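Local coordinates for protein dihydropteroate synthase (Mycobacterium smegmatis, PDB 6OMZ) that probably catalyses the condensation of para-aminobenzoate with 6-hydroxymethyl-7,8-dihydropterin diphosphate to give 7,8-dihydropteroate in folate biosynthesis, at residues Pro21-Gly26 and Gly58-Asp63; Arg158-Arg163 and Gly197-Ala202; Val222-Ser227 and His263-Val268. The protein carries 1 engineered substitution. All coordinates share one frame; numbering follows the deposited sequence.

Contact 1 (Pro21-Gly26 and Gly58-Asp63); sequences PVQVMG and GAQIID. With EDO (1,2-ethanediol), chain L.
Gln60 reaches back to Val24 because its CG lies beside its own backbone N (chi1 -78°) and the chain then folds about its CB-CG bond (chi2 69°), which brings OE1 to the backbone of the facing strand. There OE1 accepts a nearly straight hydrogen bond from Val24 N (2.8 Å, 171° at the hydrogen), with the donor in the plane of the side-chain carbonyl. The long glutamine side chain is thus able to supply an acceptor where segment 58-63 has not yet entered its strand. A water donates to both this OE1 and Val22 O.

Val24 O is gripped twice, by Gln60 N at 2.9 Å and by Ile61 N at 3.2 Å. Parallel pairing follows: Gly26 N donates to Ile61 O and Asp63 N to Gly26 O, each at 2.8 Å. Gly26 has no side chain on the face where Ala59 CB and the Ile62 side chain lie, and Ala59 CB comes within 4.1 Å of Gly26 N. Gly58, with positive phi, closes the preceding helix in a Schellman motif, a conformation glycine adopts readily.

On the opposite face, Met25 has CG anti to the backbone N, which sets CG against Asp63 CB at 3.6 Å, and the bend about its CG-SD bond brings CE to Ile61 CG2 at 4.1 Å. Asp63 is buried, but its carboxylate is satisfied: OD2 forms a salt bridge with Arg269 NE and OD1 a hydrogen bond with Ser100 OG; it probably helps to orient Arg269, a pterin-pocket residue. Val24 and Ala59 pack on helix 273-287, and Ile62 on helix 44-56. This is the opening beta-alpha-beta crossover of a TIM barrel: Met25, Ile61 and Asp63 face the interior, while Val24 and Ile62 meet the surrounding helices.

Contact 2 (Arg158-Arg163 and Gly197-Ala202); sequences RVPGYR and GFAKTA. With PMM (pterin-6-yl-methyl-monophosphate), chain D; EDO (1,2-ethanediol), chain M.
Tyr162 and Ala199 join two of the loops that follow barrel strands 143-146 and 190-193 in this TIM barrel, on the side where the pterin binds. The tyrosine CG lies beside its own backbone N (chi1 -52°), which sends the ring toward the other loop and lets OH donate to Ala199 O at 2.8 Å. That oxygen lies at the edge of the phenol ring, near its plane, while the donor is tilted 34° from the carbonyl plane. A water donates to both OH and Phe198 O. The Pro160 ring, with no N-H to satisfy, rests CD 3.4 Å from Ala199 O.

Ala199 has left-handed backbone angles, and its small CB fits beside Arg158 O and Pro160 CD. Val159 sets CG2 against the Ala199-Lys200 peptide, 3.7 Å from Ala199 C, and CG1 against Thr201 CG2. Thr201 occupies the N-cap position of helix 202-210, where OG1 accepts from His204 N.

Lys200 is extended until its last bend (chi4 75°), which turns NZ to Phe198 O, with further bonds to Gly195 O and His147 ND1. The edge of the Phe198 ring stands over the pterin ring, with CE1 3.6 Å from N5 of pterin-6-yl-methyl-monophosphate.

Contact 3 (Val222-Ser227 and His263-Val268); sequences VLVGAS and HGAWGV. With PMM (pterin-6-yl-methyl-monophosphate), chain D.
Val222 O is held by two successive backbone amides across the contact, Gly267 N at 3.2 Å and, in a weak bond, Trp266 N at 2.8 Å. Trp266 CB also lies against this oxygen. Further along, Val224 N donates to Gly267 O at 3.1 Å, and the alternation of donor and acceptor is that of parallel strands.

Trp266 has CG anti to its backbone N (chi1 163°), which turns the indole across the strand so that the edge of its six-membered ring meets Leu223, CE3 lying 4.1 Å from Leu223 CB. Gly267 suits the place between them: Leu223 CD1 lies 3.5 Å from Gly267 C, and a CB there would run into the indole. The other leucine branch, CD2, reaches the pterin, 3.7 Å from N2 of the ligand, adding an apolar patch to the pocket. Gly225 is equally confined, since a CB on it would clash with O4 of the same ligand. On the opposite face of the sheet, Val224 CG2 touches Ala265 CB.

Strand 223-224 also bonds through Leu223 to Ile192 of strand 190-193, which closes the barrel, while strand 267-270 is flanked on its far side by strand 23-29. Outside, Val222 packs on helix 212-216, and Ala265 and Val268 on helix 250-262.

From the N terminus, contact 1 comes first, closing the excursion through helices 30-35 and 44-56 that joins strands 23-29 and 61-65. Contact 2 then links two loops around helix 165-182 and strand 190-193, and contact 3 closes the crossover through helices 230-235 and 250-262. The three follow in series; none nests in or crosses another. Contacts 1 and 3 nevertheless meet in the sheet, where strands 23-29 and 267-270 lie side by side: Met25 N is 2.8 Å from Val268 O, a probable hydrogen bond that joins the first barrel strand to the last. Contact 2 touches neither, yet it shares the bound pterin with contact 3.

Contact 1 (Pro21-Gly26 and Gly58-Asp63)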
loop_
_atom_site.group_PDB
_atom_site.type_symbol
_atom_site.label_atom_id
_atom_site.label_comp_id
_atom_site.label_asym_id
_atom_site.label_seq_id
_atom_site.Cartn_x
_atom_site.Cartn_y
_atom_site.Cartn_z
ATOM N N PRO A 21 15.417 9.526 1.350
ATOM C CA PRO A 21 14.093 10.140 1.234
ATOM C C PRO A 21 12.988 9.097 1.215
ATOM O O PRO A 21 13.186 7.948 0.805
ATOM C CB PRO A 21 14.169 10.876 -0.107
ATOM C CG PRO A 21 15.068 10.004 -0.928
ATOM C CD PRO A 21 16.079 9.399 0.038
ATOM N N VAL A 22 11.801 9.529 1.648
ATOM C CA VAL A 22 10.635 8.655 1.617
ATOM C C VAL A 22 10.287 8.297 0.175
ATOM O O VAL A 22 10.294 9.150 -0.723
ATOM C CB VAL A 22 9.455 9.325 2.342
ATOM C CG1 VAL A 22 9.137 10.673 1.722
ATOM C CG2 VAL A 22 8.230 8.426 2.321
ATOM N N GLN A 23 9.989 7.022 -0.055
ATOM C CA GLN A 23 9.543 6.563 -1.363
ATOM C C GLN A 23 8.053 6.829 -1.523
ATOM O O GLN A 23 7.242 6.385 -0.703
ATOM C CB GLN A 23 9.828 5.067 -1.526
ATOM C CG GLN A 23 11.277 4.694 -1.274
ATOM C CD GLN A 23 12.199 5.262 -2.327
ATOM O OE1 GLN A 23 12.923 6.228 -2.083
ATOM N NE2 GLN A 23 12.163 4.675 -3.517
ATOM N N VAL A 24 7.677 7.533 -2.584
ATOM C CA VAL A 24 6.264 7.738 -2.881
ATOM C C VAL A 24 5.798 6.630 -3.821
ATOM O O VAL A 24 6.295 6.502 -4.942
ATOM C CB VAL A 24 6.012 9.131 -3.474
ATOM C CG1 VAL A 24 4.558 9.266 -3.938
ATOM C CG2 VAL A 24 6.300 10.183 -2.409
ATOM N N MET A 25 4.851 5.822 -3.351
ATOM C CA MET A 25 4.297 4.713 -4.116
ATOM C C MET A 25 2.931 5.136 -4.652
ATOM O O MET A 25 1.976 5.276 -3.881
ATOM C CB MET A 25 4.198 3.471 -3.232
ATOM C CG MET A 25 3.505 2.280 -3.875
ATOM S SD MET A 25 3.217 0.959 -2.677
ATOM C CE MET A 25 4.868 0.269 -2.514
ATOM N N GLY A 26 2.836 5.338 -5.967
ATOM C CA GLY A 26 1.563 5.688 -6.597
ATOM C C GLY A 26 0.776 4.460 -7.047
ATOM O O GLY A 26 1.333 3.513 -7.598
ATOM N N GLY A 58 6.270 12.380 -9.859
ATOM C CA GLY A 58 7.265 12.180 -8.819
ATOM C C GLY A 58 7.215 10.859 -8.074
ATOM O O GLY A 58 7.921 10.714 -7.068
ATOM N N ALA A 59 6.417 9.885 -8.517
ATOM C CA ALA A 59 6.386 8.607 -7.815
ATOM C C ALA A 59 7.681 7.833 -8.052
ATOM O O ALA A 59 8.212 7.802 -9.166
ATOM C CB ALA A 59 5.181 7.774 -8.264
ATOM N N GLN A 60 8.203 7.229 -6.987
ATOM C CA GLN A 60 9.336 6.311 -7.092
ATOM C C GLN A 60 8.908 4.891 -7.443
ATOM O O GLN A 60 9.668 4.150 -8.078
ATOM C CB GLN A 60 10.111 6.265 -5.767
ATOM C CG GLN A 60 11.034 7.441 -5.515
ATOM C CD GLN A 60 10.300 8.730 -5.274
ATOM O OE1 GLN A 60 9.442 8.818 -4.395
ATOM N NE2 GLN A 60 10.633 9.752 -6.057
ATOM N N ILE A 61 7.723 4.483 -7.016
ATOM C CA ILE A 61 7.240 3.121 -7.197
ATOM C C ILE A 61 5.808 3.203 -7.693
ATOM O O ILE A 61 5.032 4.029 -7.205
ATOM C CB ILE A 61 7.300 2.315 -5.881
ATOM C CG1 ILE A 61 8.735 2.243 -5.352
ATOM C CG2 ILE A 61 6.698 0.902 -6.076
ATOM C CD1 ILE A 61 8.842 1.736 -3.925
ATOM N N ILE A 62 5.455 2.363 -8.662
ATOM C CA ILE A 62 4.063 2.233 -9.096
ATOM C C ILE A 62 3.540 0.900 -8.577
ATOM O O ILE A 62 4.093 -0.154 -8.904
ATOM C CB ILE A 62 3.912 2.323 -10.619
ATOM C CG1 ILE A 62 4.393 3.694 -11.132
ATOM C CG2 ILE A 62 2.460 2.088 -10.994
ATOM C CD1 ILE A 62 3.674 4.891 -10.490
ATOM N N ASP A 63 2.484 0.954 -7.763
ATOM C CA ASP A 63 1.855 -0.226 -7.178
ATOM C C ASP A 63 0.670 -0.616 -8.064
ATOM O O ASP A 63 -0.351 0.075 -8.076
ATOM C CB ASP A 63 1.410 0.075 -5.744
ATOM C CG ASP A 63 0.833 -1.146 -5.024
ATOM O OD1 ASP A 63 1.468 -2.221 -5.044
ATOM O OD2 ASP A 63 -0.246 -1.021 -4.414
HETATM C C1 EDO L . 9.733 5.109 -11.226
HETATM O O1 EDO L . 10.172 3.858 -10.687
HETATM C C2 EDO L . 10.912 6.074 -11.219
HETATM O O2 EDO L . 12.028 5.414 -11.822
HETATM O O HOH W 1 10.231 11.127 -2.484
#

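Contact 2 (Arg158-Arg163 and Gly197-Ala202)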
loop_
_atom_site.group_PDB
_atom_site.type_symbol
_atom_site.label_atom_id
_atom_site.label_comp_id
_atom_site.label_asym_id
_atom_site.label_seq_id
_atom_site.Cartn_x
_atom_site.Cartn_y
_atom_site.Cartn_z
ATOM N N ARG A 158 -14.441 -7.368 9.996
ATOM C CA ARG A 158 -14.928 -7.114 11.344
ATOM C C ARG A 158 -13.779 -6.734 12.273
ATOM O O ARG A 158 -12.749 -7.414 12.333
ATOM C CB ARG A 158 -15.656 -8.348 11.872
ATOM C CG ARG A 158 -16.255 -8.178 13.259
ATOM C CD ARG A 158 -17.171 -9.351 13.578
ATOM N NE ARG A 158 -18.496 -9.213 12.966
ATOM C CZ ARG A 158 -19.435 -10.154 13.006
ATOM N NH1 ARG A 158 -19.193 -11.307 13.611
ATOM N NH2 ARG A 158 -20.615 -9.948 12.440
ATOM N N VAL A 159 -13.965 -5.651 13.018
ATOM C CA VAL A 159 -12.927 -5.171 13.929
ATOM C C VAL A 159 -12.816 -6.099 15.136
ATOM O O VAL A 159 -13.799 -6.278 15.873
ATOM C CB VAL A 159 -13.213 -3.725 14.365
ATOM C CG1 VAL A 159 -12.205 -3.280 15.425
ATOM C CG2 VAL A 159 -13.190 -2.803 13.148
ATOM N N PRO A 160 -11.658 -6.705 15.377
ATOM C CA PRO A 160 -11.497 -7.582 16.540
ATOM C C PRO A 160 -11.299 -6.769 17.814
ATOM O O PRO A 160 -11.201 -5.546 17.799
ATOM C CB PRO A 160 -10.245 -8.392 16.196
ATOM C CG PRO A 160 -9.445 -7.487 15.312
ATOM C CD PRO A 160 -10.424 -6.612 14.572
ATOM N N GLY A 161 -11.295 -7.486 18.930
ATOM C CA GLY A 161 -10.979 -6.876 20.200
ATOM C C GLY A 161 -9.485 -6.861 20.440
ATOM O O GLY A 161 -8.888 -7.894 20.762
ATOM N N TYR A 162 -8.862 -5.702 20.251
ATOM C CA TYR A 162 -7.474 -5.506 20.650
ATOM C C TYR A 162 -7.409 -5.062 22.106
ATOM O O TYR A 162 -8.132 -4.145 22.505
ATOM C CB TYR A 162 -6.809 -4.433 19.790
ATOM C CG TYR A 162 -6.929 -4.627 18.296
ATOM C CD1 TYR A 162 -6.014 -5.413 17.596
ATOM C CD2 TYR A 162 -7.940 -4.002 17.582
ATOM C CE1 TYR A 162 -6.124 -5.575 16.207
ATOM C CE2 TYR A 162 -8.049 -4.152 16.206
ATOM C CZ TYR A 162 -7.141 -4.938 15.529
ATOM O OH TYR A 162 -7.270 -5.077 14.160
ATOM N N ARG A 163 -6.517 -5.677 22.888
ATOM C CA ARG A 163 -6.182 -5.084 24.181
ATOM C C ARG A 163 -5.334 -3.834 23.981
ATOM O O ARG A 163 -5.460 -2.856 24.729
ATOM C CB ARG A 163 -5.424 -6.073 25.074
ATOM C CG ARG A 163 -6.091 -7.412 25.381
ATOM C CD ARG A 163 -7.202 -7.317 26.400
ATOM N NE ARG A 163 -6.810 -6.694 27.662
ATOM C CZ ARG A 163 -7.624 -6.561 28.704
ATOM N NH1 ARG A 163 -8.861 -7.032 28.636
ATOM N NH2 ARG A 163 -7.209 -5.967 29.824
ATOM N N GLY A 197 -7.042 1.031 8.678
ATOM C CA GLY A 197 -8.407 0.824 8.247
ATOM C C GLY A 197 -8.817 -0.620 8.011
ATOM O O GLY A 197 -10.015 -0.898 7.916
ATOM N N PHE A 198 -7.869 -1.545 7.911
ATOM C CA PHE A 198 -8.188 -2.952 7.662
ATOM C C PHE A 198 -8.545 -3.612 8.990
ATOM O O PHE A 198 -7.663 -3.954 9.782
ATOM C CB PHE A 198 -7.016 -3.652 6.992
ATOM C CG PHE A 198 -6.873 -3.347 5.523
ATOM C CD1 PHE A 198 -6.189 -2.219 5.100
ATOM C CD2 PHE A 198 -7.398 -4.213 4.569
ATOM C CE1 PHE A 198 -6.034 -1.951 3.756
ATOM C CE2 PHE A 198 -7.244 -3.958 3.209
ATOM C CZ PHE A 198 -6.565 -2.815 2.800
ATOM N N ALA A 199 -9.848 -3.790 9.234
ATOM C CA ALA A 199 -10.365 -4.298 10.513
ATOM C C ALA A 199 -9.839 -3.458 11.670
ATOM O O ALA A 199 -9.466 -3.969 12.723
ATOM C CB ALA A 199 -10.039 -5.784 10.717
ATOM N N LYS A 200 -9.820 -2.145 11.464
ATOM C CA LYS A 200 -9.345 -1.189 12.451
ATOM C C LYS A 200 -10.269 0.021 12.428
ATOM O O LYS A 200 -10.753 0.410 11.361
ATOM C CB LYS A 200 -7.893 -0.758 12.155
ATOM C CG LYS A 200 -6.858 -1.908 12.261
ATOM C CD LYS A 200 -5.439 -1.390 11.931
ATOM C CE LYS A 200 -4.401 -2.532 11.903
ATOM N NZ LYS A 200 -4.579 -3.336 10.628
ATOM N N THR A 201 -10.522 0.607 13.601
ATOM C CA THR A 201 -11.308 1.835 13.682
ATOM C C THR A 201 -10.442 3.058 13.399
ATOM O O THR A 201 -9.210 2.991 13.345
ATOM C CB THR A 201 -11.931 2.009 15.069
ATOM O OG1 THR A 201 -10.873 2.300 15.999
ATOM C CG2 THR A 201 -12.688 0.755 15.504
ATOM N N ALA A 202 -11.107 4.208 13.259
ATOM C CA ALA A 202 -10.377 5.464 13.124
ATOM C C ALA A 202 -9.439 5.686 14.306
ATOM O O ALA A 202 -8.288 6.099 14.125
ATOM C CB ALA A 202 -11.359 6.629 13.006
HETATM N N5 PMM D . -4.560 -0.306 0.967
HETATM C C6 PMM D . -5.224 -0.852 -0.070
HETATM C C7 PMM D . -4.586 -1.718 -0.940
HETATM N N8 PMM D . -3.310 -2.106 -0.822
HETATM N N1 PMM D . -1.380 -2.028 0.365
HETATM C C2 PMM D . -0.679 -1.588 1.407
HETATM N N2 PMM D . 0.562 -2.038 1.607
HETATM N N3 PMM D . -1.178 -0.703 2.322
HETATM C C4 PMM D . -2.449 -0.171 2.295
HETATM O O4 PMM D . -2.813 0.638 3.142
HETATM C C4A PMM D . -3.276 -0.647 1.166
HETATM C C8A PMM D . -2.673 -1.575 0.230
HETATM C C9 PMM D . -6.695 -0.567 -0.159
HETATM O O10 PMM D . -6.902 0.826 -0.512
HETATM P PA PMM D . -7.096 1.452 -2.006
HETATM O O1P PMM D . -7.210 2.918 -1.797
HETATM O O2P PMM D . -5.878 1.093 -2.859
HETATM O O3P PMM D . -8.346 0.841 -2.626
HETATM C C1 EDO M . -10.365 -11.661 18.872
HETATM O O1 EDO M . -10.962 -10.435 19.310
HETATM C C2 EDO M . -9.096 -11.376 18.071
HETATM O O2 EDO M . -8.003 -11.095 18.954
HETATM O O HOH W 2 -6.488 -5.818 11.672
#

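Contact 3 (Val222-Ser227 and His263-Val268)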
loop_
_atom_site.group_PDB
_atom_site.type_symbol
_atom_site.label_atom_id
_atom_site.label_comp_id
_atom_site.label_asym_id
_atom_site.label_seq_id
_atom_site.Cartn_x
_atom_site.Cartn_y
_atom_site.Cartn_z
ATOM N N VAL A 222 9.107 0.742 6.977
ATOM C CA VAL A 222 7.669 0.869 7.214
ATOM C C VAL A 222 7.027 1.628 6.061
ATOM O O VAL A 222 7.446 2.743 5.732
ATOM C CB VAL A 222 7.365 1.577 8.546
ATOM C CG1 VAL A 222 5.846 1.722 8.713
ATOM C CG2 VAL A 222 7.956 0.793 9.724
ATOM N N LEU A 223 5.992 1.031 5.469
ATOM C CA LEU A 223 5.141 1.681 4.480
ATOM C C LEU A 223 3.823 2.054 5.138
ATOM O O LEU A 223 3.267 1.262 5.902
ATOM C CB LEU A 223 4.878 0.740 3.294
ATOM C CG LEU A 223 3.865 1.152 2.221
ATOM C CD1 LEU A 223 4.368 2.366 1.454
ATOM C CD2 LEU A 223 3.602 -0.021 1.270
ATOM N N VAL A 224 3.325 3.256 4.846
ATOM C CA VAL A 224 2.053 3.745 5.380
ATOM C C VAL A 224 1.064 3.924 4.233
ATOM O O VAL A 224 1.382 4.580 3.232
ATOM C CB VAL A 224 2.241 5.079 6.132
ATOM C CG1 VAL A 224 0.899 5.681 6.496
ATOM C CG2 VAL A 224 3.099 4.869 7.367
ATOM N N GLY A 225 -0.142 3.373 4.390
ATOM C CA GLY A 225 -1.193 3.622 3.418
ATOM C C GLY A 225 -2.433 4.227 4.047
ATOM O O GLY A 225 -3.273 3.508 4.601
ATOM N N ALA A 226 -2.553 5.552 3.993
ATOM C CA ALA A 226 -3.723 6.234 4.540
ATOM C C ALA A 226 -4.649 6.793 3.469
ATOM O O ALA A 226 -5.784 7.173 3.783
ATOM C CB ALA A 226 -3.287 7.382 5.460
ATOM N N SER A 227 -4.198 6.829 2.221
ATOM C CA SER A 227 -4.820 7.608 1.151
ATOM C C SER A 227 -6.309 7.334 1.017
ATOM O O SER A 227 -6.719 6.211 0.717
ATOM C CB SER A 227 -4.098 7.293 -0.162
ATOM O OG SER A 227 -4.666 8.014 -1.247
ATOM N N HIS A 263 8.541 11.141 10.704
ATOM C CA HIS A 263 8.683 10.136 11.744
ATOM C C HIS A 263 9.331 8.851 11.241
ATOM O O HIS A 263 9.280 7.830 11.932
ATOM C CB HIS A 263 7.319 9.868 12.378
ATOM C CG HIS A 263 6.842 11.008 13.223
ATOM N ND1 HIS A 263 7.489 11.391 14.376
ATOM C CD2 HIS A 263 5.817 11.879 13.057
ATOM C CE1 HIS A 263 6.866 12.432 14.904
ATOM N NE2 HIS A 263 5.848 12.747 14.122
ATOM N N GLY A 264 9.955 8.886 10.069
ATOM C CA GLY A 264 10.862 7.838 9.647
ATOM C C GLY A 264 10.290 6.770 8.743
ATOM O O GLY A 264 10.973 5.761 8.512
ATOM N N ALA A 265 9.069 6.949 8.222
ATOM C CA ALA A 265 8.506 5.971 7.296
ATOM C C ALA A 265 9.408 5.810 6.077
ATOM O O ALA A 265 9.953 6.785 5.553
ATOM C CB ALA A 265 7.100 6.387 6.839
ATOM N N TRP A 266 9.557 4.560 5.631
ATOM C CA TRP A 266 10.284 4.278 4.394
ATOM C C TRP A 266 9.491 4.730 3.173
ATOM O O TRP A 266 10.071 5.216 2.188
ATOM C CB TRP A 266 10.593 2.773 4.308
ATOM C CG TRP A 266 10.960 2.292 2.925
ATOM C CD1 TRP A 266 12.202 2.318 2.342
ATOM C CD2 TRP A 266 10.070 1.718 1.955
ATOM N NE1 TRP A 266 12.134 1.796 1.065
ATOM C CE2 TRP A 266 10.839 1.427 0.801
ATOM C CE3 TRP A 266 8.698 1.419 1.950
ATOM C CZ2 TRP A 266 10.284 0.849 -0.348
ATOM C CZ3 TRP A 266 8.141 0.847 0.796
ATOM C CH2 TRP A 266 8.938 0.564 -0.330
ATOM N N GLY A 267 8.165 4.560 3.202
ATOM C CA GLY A 267 7.349 4.926 2.060
ATOM C C GLY A 267 5.934 5.297 2.448
ATOM O O GLY A 267 5.482 5.050 3.573
ATOM N N VAL A 268 5.232 5.894 1.480
ATOM C CA VAL A 268 3.802 6.186 1.579
ATOM C C VAL A 268 3.129 5.689 0.306
ATOM O O VAL A 268 3.645 5.903 -0.794
ATOM C CB VAL A 268 3.527 7.698 1.784
ATOM C CG1 VAL A 268 4.055 8.174 3.131
ATOM C CG2 VAL A 268 4.158 8.553 0.651
HETATM N N5 PMM D . -4.560 -0.306 0.967
HETATM C C6 PMM D . -5.224 -0.852 -0.070
HETATM C C7 PMM D . -4.586 -1.718 -0.940
HETATM N N8 PMM D . -3.310 -2.106 -0.822
HETATM N N1 PMM D . -1.380 -2.028 0.365
HETATM C C2 PMM D . -0.679 -1.588 1.407
HETATM N N2 PMM D . 0.562 -2.038 1.607
HETATM N N3 PMM D . -1.178 -0.703 2.322
HETATM C C4 PMM D . -2.449 -0.171 2.295
HETATM O O4 PMM D . -2.813 0.638 3.142
HETATM C C4A PMM D . -3.276 -0.647 1.166
HETATM C C8A PMM D . -2.673 -1.575 0.230
HETATM C C9 PMM D . -6.695 -0.567 -0.159
HETATM O O10 PMM D . -6.902 0.826 -0.512
HETATM P PA PMM D . -7.096 1.452 -2.006
HETATM O O1P PMM D . -7.210 2.918 -1.797
HETATM O O2P PMM D . -5.878 1.093 -2.859
HETATM O O3P PMM D . -8.346 0.841 -2.626
HETATM O O HOH W 3 10.869 2.908 8.054
#